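Hypoxanthine phosphoribosyltransferase (PDB 4QYI) probably catalyses the transfer of a phosphoribosyl group to hypoxanthine or guanine, the purine-salvage reaction that yields the corresponding nucleotides. Local coordinates at residues A[16-21]-A[170-175]; A[112-117]-A[123-128]. All coordinates share one frame; numbering follows the deposited sequence. Where two conformers were deposited one is given.

Interaction 1: residues A[16-21]-A[170-175]; sequences EQLQEK and PFIASV
L18 of helix 15-32 reaches the chain just where it enters strand 172-175, and its methyl CD1 makes the closest approach to each of the three residues it meets. That methyl lies 3.6 Å from the carbonyl O of P170 and 3.8 Å from CA of F171, so it rests largely on main chain. Both methyls face I172: L18 CD1 is 4.1 Å from I172 CG1, the closest apolar side-chain approach, and L18 CD2 is 4.3 Å from I172 CD1. The torsion of L18 sets CG anti to its own carbonyl carbon (chi1 -71°), directing the branched end across the gap.

This packed spot is small, 116 Å² in all, and I13, F148 and Y158 also touch L18. The loose side lies on the helix, where E16, Q17, Q19 and E20 are exposed and make no contact with 170-175.

Strand 172-175 lies between 8-13 and 155-156 in a small antiparallel sheet, consistent with the hood of type I phosphoribosyltransferases. The chemistry implies van der Waals packing of a leucine on the turn into this sheet and on its first strand residue, with no hydrogen bond between the segments to fix a direction.

Interaction 2: residues A[112-117]-A[123-128]; sequences FLKDHF and KALKFC
K114 sets CG anti to its backbone N (chi1 180°) and stays extended to its amine, while F127 places its ring carbon CG anti to the carbonyl carbon (chi1 -62°); together these torsions lay the aliphatic part of the lysine against the far end of the phenylalanine ring. K114 CB is 3.7 Å from F127 CZ, and further along the chain K114 CD is 3.9 Å from F127 CE2. The two side chains run at about a right angle, and CB meets the ring obliquely.

L125 fills the neighbouring position with both methyls. Its CD2 stands 3.9 Å from K114 CG and equally far from the helix carbonyl, K114 O, which shows that the methyl touches main chain as well as side chain. The same CD2 lies 4.0 Å from F117 CB, and CD1 of L125 is 4.1 Å from that CB. F117 is thus met chiefly at the root of its side chain, which also touches I88 and I92.

Helix 108-118 and strand 124-129 are successive elements of the phosphoribosyltransferase fold, in which helices pack on a mainly parallel sheet. The local axes approach to 10.1 Å, and their directions differ by 157°, as the chain runs along the helix and returns nearly antiparallel in the strand. Strand 96-101 precedes the helix and lies beside 124-129 in parallel, making this the second half of a beta-alpha-beta crossover. E101 and D102, which bind magnesium, end that strand and follow it, consistent with the family's PRPP-binding motif.

L125, F117 and F127 are buried, whereas K114 is partly exposed and borders the contact with its methylenes. V97 also touches L125, and V99 and L110 touch F127. The backbone N of F127 is hydrogen-bonded to E144 OE1.

Overall arrangement
Interaction 2 belongs to the core, with three of its four touching residues buried, whereas interaction 1 is only partly buried and lies farther from the chain's centre, about 15 Å against 11 Å. They share no helix or strand: 16-21 and 170-175 join the first helix to the small antiparallel sheet that holds the first and last strands of the chain, while 112-117 and 123-128 join a helix to the large mixed sheet. Their centres are about 26 Å apart, on opposite sides of the chain's centre, with interaction 2 nested in sequence inside interaction 1. Both rest on van der Waals contact, but one leucine set mainly on backbone contrasts with aromatic, leucine and lysine-methylene packing over a larger area.

Interaction 1: residues A[16-21]-A[170-175]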
# COMPACT_ATOMS: atom_id res chain seq x y z
N GLU A 16 8.61 10.84 13.85
CA GLU A 16 10.06 10.68 13.85
C GLU A 16 10.50 9.33 14.47
O GLU A 16 11.44 8.70 14.00
CB GLU A 16 10.71 11.90 14.52
CG GLU A 16 12.21 12.02 14.42
CD GLU A 16 13.00 11.19 15.42
OE1 GLU A 16 12.42 10.39 16.18
OE2 GLU A 16 14.24 11.37 15.47
N GLN A 17 9.84 8.91 15.54
CA GLN A 17 10.15 7.61 16.13
C GLN A 17 9.87 6.49 15.14
O GLN A 17 10.62 5.53 15.05
CB GLN A 17 9.32 7.37 17.37
CG GLN A 17 9.75 8.13 18.59
CD GLN A 17 8.77 7.85 19.70
OE1 GLN A 17 7.64 8.33 19.67
NE2 GLN A 17 9.16 7.01 20.64
N LEU A 18 8.77 6.62 14.40
CA LEU A 18 8.42 5.61 13.42
C LEU A 18 9.48 5.54 12.34
O LEU A 18 9.93 4.46 12.00
CB LEU A 18 7.06 5.90 12.79
CG LEU A 18 5.90 5.68 13.74
CD1 LEU A 18 4.61 6.32 13.24
CD2 LEU A 18 5.73 4.19 13.92
N GLN A 19 9.89 6.69 11.81
CA GLN A 19 10.90 6.70 10.77
C GLN A 19 12.22 6.08 11.24
O GLN A 19 12.83 5.31 10.50
CB GLN A 19 11.15 8.12 10.27
CG GLN A 19 12.08 8.22 9.07
CD GLN A 19 12.66 9.63 8.91
OE1 GLN A 19 13.74 9.81 8.34
NE2 GLN A 19 11.93 10.63 9.40
N GLU A 20 12.67 6.41 12.44
CA GLU A 20 13.90 5.81 12.96
C GLU A 20 13.77 4.29 13.12
O GLU A 20 14.67 3.53 12.74
CB GLU A 20 14.32 6.44 14.29
CG GLU A 20 14.95 7.81 14.12
CD GLU A 20 16.19 7.73 13.26
OE1 GLU A 20 16.21 8.46 12.26
OE2 GLU A 20 17.10 6.91 13.53
N LYS A 21 12.67 3.84 13.70
CA LYS A 21 12.49 2.41 13.92
C LYS A 21 12.39 1.62 12.62
O LYS A 21 12.94 0.53 12.51
CB LYS A 21 11.27 2.13 14.78
CG LYS A 21 11.13 0.66 15.13
CD LYS A 21 12.32 0.16 15.90
CE LYS A 21 12.33 0.74 17.30
NZ LYS A 21 13.54 0.32 18.04
N PRO A 170 0.30 10.57 10.32
CA PRO A 170 1.70 10.20 10.16
C PRO A 170 2.35 9.65 11.43
O PRO A 170 3.53 9.29 11.43
CB PRO A 170 2.36 11.51 9.75
CG PRO A 170 1.51 12.57 10.39
CD PRO A 170 0.10 12.04 10.31
N PHE A 171 1.56 9.57 12.50
CA PHE A 171 2.00 9.06 13.80
C PHE A 171 0.96 8.05 14.28
O PHE A 171 -0.10 7.91 13.66
CB PHE A 171 2.10 10.23 14.81
CG PHE A 171 0.84 11.04 14.90
CD1 PHE A 171 -0.21 10.65 15.73
CD2 PHE A 171 0.69 12.19 14.13
CE1 PHE A 171 -1.38 11.38 15.79
CE2 PHE A 171 -0.47 12.94 14.20
CZ PHE A 171 -1.51 12.54 15.02
N ILE A 172 1.26 7.36 15.37
CA ILE A 172 0.35 6.41 15.98
C ILE A 172 -0.21 7.03 17.27
O ILE A 172 0.54 7.57 18.09
CB ILE A 172 1.02 5.05 16.24
CG1 ILE A 172 1.31 4.41 14.85
CG2 ILE A 172 0.14 4.15 17.08
CD1 ILE A 172 1.73 2.97 14.81
N ALA A 173 -1.53 6.96 17.43
CA ALA A 173 -2.19 7.54 18.58
C ALA A 173 -3.20 6.64 19.25
O ALA A 173 -3.72 5.71 18.63
CB ALA A 173 -2.91 8.81 18.15
N SER A 174 -3.49 6.94 20.51
CA SER A 174 -4.51 6.25 21.26
C SER A 174 -5.81 6.99 20.93
O SER A 174 -5.78 8.16 20.53
CB SER A 174 -4.21 6.29 22.76
OG SER A 174 -3.96 7.61 23.21
N VAL A 175 -6.93 6.30 21.09
CA VAL A 175 -8.26 6.82 20.84
C VAL A 175 -9.03 6.32 22.07
O VAL A 175 -8.60 5.35 22.66
CB VAL A 175 -8.92 6.20 19.59
CG1 VAL A 175 -8.14 6.51 18.33
CG2 VAL A 175 -9.06 4.70 19.74

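Interaction 2: residues A[112-117]-A[123-128]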
# COMPACT_ATOMS: atom_id res chain seq x y z
N PHE A 112 -2.03 -18.98 10.87
CA PHE A 112 -2.79 -19.58 9.80
C PHE A 112 -2.17 -19.16 8.45
O PHE A 112 -1.99 -19.97 7.55
CB PHE A 112 -4.26 -19.13 9.94
CG PHE A 112 -5.21 -19.83 9.05
CD1 PHE A 112 -5.48 -19.34 7.78
CD2 PHE A 112 -5.88 -20.95 9.50
CE1 PHE A 112 -6.39 -19.99 6.96
CE2 PHE A 112 -6.79 -21.60 8.69
CZ PHE A 112 -7.05 -21.12 7.42
N LEU A 113 -1.83 -17.88 8.32
CA LEU A 113 -1.22 -17.41 7.07
C LEU A 113 0.16 -18.05 6.85
O LEU A 113 0.56 -18.32 5.72
CB LEU A 113 -1.13 -15.90 7.01
CG LEU A 113 -2.48 -15.18 7.02
CD1 LEU A 113 -2.27 -13.68 6.91
CD2 LEU A 113 -3.38 -15.65 5.88
N LYS A 114 0.85 -18.33 7.94
CA LYS A 114 2.13 -19.00 7.87
C LYS A 114 1.99 -20.37 7.20
O LYS A 114 2.73 -20.70 6.28
CB LYS A 114 2.68 -19.18 9.28
CG LYS A 114 4.03 -19.88 9.35
CD LYS A 114 4.52 -19.93 10.79
CE LYS A 114 5.85 -20.66 10.89
NZ LYS A 114 6.35 -20.71 12.29
N ASP A 115 1.03 -21.18 7.67
CA ASP A 115 0.79 -22.49 7.07
C ASP A 115 0.44 -22.37 5.58
O ASP A 115 0.84 -23.21 4.77
CB ASP A 115 -0.34 -23.21 7.79
CG ASP A 115 0.05 -23.67 9.17
OD1 ASP A 115 1.25 -23.70 9.50
OD2 ASP A 115 -0.86 -24.07 9.93
N HIS A 116 -0.31 -21.34 5.21
CA HIS A 116 -0.65 -21.14 3.81
C HIS A 116 0.61 -20.91 2.96
O HIS A 116 0.80 -21.54 1.92
CB HIS A 116 -1.63 -19.97 3.62
CG HIS A 116 -1.92 -19.65 2.19
ND1 HIS A 116 -2.64 -20.49 1.37
CD2 HIS A 116 -1.60 -18.58 1.43
CE1 HIS A 116 -2.74 -19.96 0.17
NE2 HIS A 116 -2.12 -18.80 0.18
N PHE A 117 1.46 -20.01 3.42
CA PHE A 117 2.68 -19.72 2.66
C PHE A 117 3.62 -20.93 2.61
O PHE A 117 4.24 -21.17 1.57
CB PHE A 117 3.41 -18.51 3.20
CG PHE A 117 2.64 -17.23 3.07
CD1 PHE A 117 2.25 -16.78 1.82
CD2 PHE A 117 2.36 -16.46 4.18
CE1 PHE A 117 1.57 -15.58 1.68
CE2 PHE A 117 1.68 -15.26 4.06
CZ PHE A 117 1.28 -14.82 2.81
N LYS A 123 12.05 -20.68 0.53
CA LYS A 123 13.36 -21.02 1.10
C LYS A 123 13.38 -20.58 2.57
O LYS A 123 13.88 -21.30 3.42
CB LYS A 123 14.46 -20.31 0.33
CG LYS A 123 15.86 -20.52 0.86
CD LYS A 123 16.84 -19.72 -0.00
CE LYS A 123 18.32 -19.79 0.33
NZ LYS A 123 18.65 -19.03 1.56
N ALA A 124 12.77 -19.42 2.86
CA ALA A 124 12.71 -18.91 4.22
C ALA A 124 11.46 -18.04 4.36
O ALA A 124 11.00 -17.43 3.39
CB ALA A 124 13.95 -18.11 4.53
N LEU A 125 10.90 -18.00 5.57
CA LEU A 125 9.68 -17.26 5.83
C LEU A 125 9.75 -16.63 7.19
O LEU A 125 9.77 -17.33 8.20
CB LEU A 125 8.48 -18.20 5.78
CG LEU A 125 7.09 -17.59 6.02
CD1 LEU A 125 6.68 -16.70 4.87
CD2 LEU A 125 6.09 -18.71 6.19
N LYS A 126 9.81 -15.31 7.23
CA LYS A 126 9.91 -14.61 8.50
C LYS A 126 8.80 -13.59 8.60
O LYS A 126 8.22 -13.21 7.59
CB LYS A 126 11.25 -13.90 8.59
CG LYS A 126 12.46 -14.82 8.45
CD LYS A 126 12.53 -15.87 9.55
CE LYS A 126 13.74 -16.77 9.39
NZ LYS A 126 13.82 -17.74 10.52
N PHE A 127 8.53 -13.15 9.82
CA PHE A 127 7.50 -12.15 10.08
C PHE A 127 8.07 -10.85 10.63
O PHE A 127 8.95 -10.87 11.49
CB PHE A 127 6.45 -12.74 11.03
CG PHE A 127 5.77 -13.91 10.43
CD1 PHE A 127 4.70 -13.72 9.59
CD2 PHE A 127 6.28 -15.18 10.60
CE1 PHE A 127 4.10 -14.79 8.98
CE2 PHE A 127 5.69 -16.25 10.00
CZ PHE A 127 4.59 -16.06 9.18
N CYS A 128 7.53 -9.75 10.11
CA CYS A 128 7.93 -8.41 10.49
C CYS A 128 6.69 -7.61 10.84
O CYS A 128 5.84 -7.39 9.99
CB CYS A 128 8.65 -7.75 9.32
SG CYS A 128 9.11 -6.02 9.63